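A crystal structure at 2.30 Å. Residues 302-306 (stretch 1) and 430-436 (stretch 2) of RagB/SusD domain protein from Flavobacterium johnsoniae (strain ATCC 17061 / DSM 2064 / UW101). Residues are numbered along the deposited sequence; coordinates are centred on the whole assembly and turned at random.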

ATOM      1  N   VAL A 302      10.882 -12.725 -12.660  1.00 15.82           N
ATOM      2  CA  VAL A 302      11.551 -11.985 -13.725  1.00 12.04           C
ATOM      3  C   VAL A 302      12.419 -10.917 -13.071  1.00 13.38           C
ATOM      4  O   VAL A 302      11.939 -10.156 -12.228  1.00 11.05           O
ATOM      5  N   ARG A 303      13.689 -10.864 -13.461  1.00 11.94           N
ATOM      6  CA  ARG A 303      14.610  -9.862 -12.944  1.00 15.65           C
ATOM      7  C   ARG A 303      14.117  -8.436 -13.249  1.00 14.62           C
ATOM      8  O   ARG A 303      13.739  -8.131 -14.390  1.00 13.26           O
ATOM      9  N   PRO A 304      14.122  -7.566 -12.228  1.00 13.15           N
ATOM     10  CA  PRO A 304      13.771  -6.151 -12.431  1.00 12.05           C
ATOM     11  C   PRO A 304      14.628  -5.520 -13.529  1.00 13.54           C
ATOM     12  O   PRO A 304      15.828  -5.750 -13.591  1.00 13.04           O
ATOM     13  N   GLY A 305      13.994  -4.764 -14.417  1.00 16.58           N
ATOM     14  CA  GLY A 305      14.687  -4.144 -15.527  1.00 11.02           C
ATOM     15  C   GLY A 305      14.659  -5.016 -16.767  1.00 16.27           C
ATOM     16  O   GLY A 305      15.098  -4.604 -17.833  1.00 20.35           O
ATOM     17  N   VAL A 306      14.103  -6.213 -16.641  1.00 13.74           N
ATOM     18  CA  VAL A 306      14.091  -7.166 -17.746  1.00 15.48           C
ATOM     19  C   VAL A 306      12.663  -7.449 -18.180  1.00 13.33           C
ATOM     20  O   VAL A 306      11.822  -7.762 -17.355  1.00 12.89           O
ATOM     21  N   LEU A 430      16.872  -3.792  -2.399  1.00 17.29           N
ATOM     22  CA  LEU A 430      16.365  -4.080  -3.722  1.00 18.80           C
ATOM     23  C   LEU A 430      17.521  -4.429  -4.614  1.00 14.18           C
ATOM     24  O   LEU A 430      18.652  -4.120  -4.310  1.00 18.65           O
ATOM     25  N   LEU A 431      17.224  -5.124  -5.698  1.00 19.05           N
ATOM     26  CA  LEU A 431      18.212  -5.414  -6.709  1.00 15.46           C
ATOM     27  C   LEU A 431      18.552  -4.128  -7.402  1.00 16.52           C
ATOM     28  O   LEU A 431      17.667  -3.336  -7.695  1.00 14.31           O
ATOM     29  N   PRO A 432      19.837  -3.933  -7.702  1.00 14.22           N
ATOM     30  CA  PRO A 432      20.283  -2.695  -8.345  1.00 13.72           C
ATOM     31  C   PRO A 432      19.793  -2.638  -9.786  1.00 13.45           C
ATOM     32  O   PRO A 432      19.738  -3.650 -10.463  1.00 13.34           O
ATOM     33  N   ILE A 433      19.369  -1.456 -10.209  1.00 13.69           N
ATOM     34  CA  ILE A 433      18.943  -1.209 -11.581  1.00 14.92           C
ATOM     35  C   ILE A 433      20.100  -0.615 -12.385  1.00 17.29           C
ATOM     36  O   ILE A 433      20.541   0.498 -12.114  1.00 16.44           O
ATOM     37  N   THR A 434      20.586  -1.345 -13.386  1.00 17.70           N
ATOM     38  CA  THR A 434      21.783  -0.903 -14.101  1.00 21.02           C
ATOM     39  C   THR A 434      21.494  -0.605 -15.569  1.00 17.67           C
ATOM     40  O   THR A 434      22.402  -0.245 -16.322  1.00 19.72           O
ATOM     41  N   ASN A 435      20.222  -0.674 -15.952  1.00 13.86           N
ATOM     42  CA  ASN A 435      19.810  -0.333 -17.316  1.00 15.37           C
ATOM     43  C   ASN A 435      20.361   1.016 -17.775  1.00 20.38           C
ATOM     44  O   ASN A 435      20.272   2.026 -17.056  1.00 20.10           O
ATOM     45  N   SER A 436      20.913   1.034 -18.985  1.00 23.85           N
ATOM     46  CA  SER A 436      21.621   2.205 -19.469  1.00 17.77           C
ATOM     47  C   SER A 436      20.649   3.333 -19.804  1.00 18.15           C
ATOM     48  O   SER A 436      21.041   4.505 -19.880  1.00 18.81           O
TER

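Two loops more than a hundred residues apart in sequence meet here without any regular secondary structure, and the receiving surface is a type II beta turn from Arg303 to Val306, closed by Val306 N bonding Arg303 O at 3.0 Å. Leu430 opens stretch 2 but points sideways and makes no contact. Leu431 is the first side chain to count: its CB points toward the turn, and the m, t rotamer (chi1 -69°, chi2 171°) brings CD1 to 3.8 Å from Pro304 CD. Its other methyl, CD2, lies over one face of the Arg303 guanidinium, 3.9 Å from NH2, so a single leucine meets both an apolar ring and the flat face of a charged group.

Pro432 turns its CB away, yet its CD comes within 4.1 Å of Arg303 NH2. Its backbone is more useful: a water donates to Pro432 O and to Pro304 O, both at 3.0 Å, and accepts from Arg303 NE at 2.8 Å. One water thus ties both loops together and satisfies two carbonyls that have no direct partner across the gap.

Ile433 starts out sideways, but its m, m rotamer carries CD1 inward to 3.9 Å from Pro304 CB and 4.2 Å from Gly305 N. Pro304, its own CB directed toward stretch 2, therefore packs against both Leu431 and Ile433. Thr434 stays out of reach, its chi1 p.

Asn435 returns toward the turn with chi1 m, and its ND2 donates to Gly305 O at 3.1 Å, the one direct hydrogen bond between the loops. Glycine is doubly required at 305: its phi/psi of 92/-4 would jam a CB against the preceding carbonyl, and that CB would sit 2.5 Å from Asn435 OD1, a clash. Ser436 lies beyond the contact.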

ATOM      1  CB  VAL A 302      10.543 -11.314 -14.716  1.00 17.65           C
ATOM      2  CG1 VAL A 302      11.296 -10.446 -15.744  1.00 11.89           C
ATOM      3  CG2 VAL A 302       9.681 -12.362 -15.429  1.00 10.05           C
ATOM      4  CB  ARG A 303      16.010 -10.074 -13.545  1.00 17.54           C
ATOM      5  CG  ARG A 303      17.084  -9.066 -13.107  1.00 17.12           C
ATOM      6  CD  ARG A 303      17.843  -9.546 -11.887  1.00 28.42           C
ATOM      7  NE  ARG A 303      18.832  -8.574 -11.418  1.00 34.41           N
ATOM      8  CZ  ARG A 303      19.837  -8.856 -10.582  1.00 39.10           C
ATOM      9  NH1 ARG A 303      20.021 -10.099 -10.127  1.00 28.84           N
ATOM     10  NH2 ARG A 303      20.677  -7.890 -10.218  1.00 31.09           N
ATOM     11  CB  PRO A 304      14.056  -5.511 -11.067  1.00 14.00           C
ATOM     12  CG  PRO A 304      13.936  -6.658 -10.081  1.00 14.02           C
ATOM     13  CD  PRO A 304      14.464  -7.865 -10.827  1.00 13.19           C
ATOM     14  CB  VAL A 306      14.812  -8.498 -17.349  1.00 15.67           C
ATOM     15  CG1 VAL A 306      14.670  -9.557 -18.443  1.00 13.92           C
ATOM     16  CG2 VAL A 306      16.282  -8.233 -17.027  1.00 17.11           C
ATOM     17  CB  LEU A 430      15.566  -2.887  -4.302  1.00 18.21           C
ATOM     18  CG  LEU A 430      14.322  -2.414  -3.510  1.00 17.17           C
ATOM     19  CD1 LEU A 430      13.590  -1.254  -4.224  1.00 13.25           C
ATOM     20  CD2 LEU A 430      13.357  -3.584  -3.196  1.00 10.10           C
ATOM     21  CB  LEU A 431      17.671  -6.439  -7.707  1.00 18.78           C
ATOM     22  CG  LEU A 431      17.507  -7.817  -7.063  1.00 24.38           C
ATOM     23  CD1 LEU A 431      16.761  -8.815  -7.957  1.00 15.03           C
ATOM     24  CD2 LEU A 431      18.912  -8.318  -6.730  1.00 19.45           C
ATOM     25  CB  PRO A 432      21.807  -2.784  -8.255  1.00 18.17           C
ATOM     26  CG  PRO A 432      22.074  -4.263  -8.216  1.00 25.51           C
ATOM     27  CD  PRO A 432      20.948  -4.860  -7.430  1.00 15.38           C
ATOM     28  CB  ILE A 433      17.698  -0.271 -11.600  1.00 14.66           C
ATOM     29  CG1 ILE A 433      16.494  -0.971 -10.926  1.00 11.41           C
ATOM     30  CG2 ILE A 433      17.347   0.169 -13.020  1.00 11.12           C
ATOM     31  CD1 ILE A 433      16.009  -2.205 -11.692  1.00 10.56           C
ATOM     32  CB  THR A 434      22.922  -1.973 -14.028  1.00 20.88           C
ATOM     33  OG1 THR A 434      22.442  -3.241 -14.495  1.00 21.26           O
ATOM     34  CG2 THR A 434      23.460  -2.113 -12.583  1.00 21.56           C
ATOM     35  CB  ASN A 435      18.285  -0.318 -17.414  1.00 16.28           C
ATOM     36  CG  ASN A 435      17.680  -1.632 -17.015  1.00 15.72           C
ATOM     37  OD1 ASN A 435      17.622  -1.964 -15.823  1.00 17.70           O
ATOM     38  ND2 ASN A 435      17.265  -2.417 -18.001  1.00 13.61           N
ATOM     39  CB  SER A 436      22.457   1.839 -20.691  1.00 19.50           C
ATOM     40  OG  SER A 436      21.608   1.522 -21.779  1.00 18.17           O
TER
HETATM   41  O   HOH W   1      18.199  -5.839 -11.774  1.00 20.83           O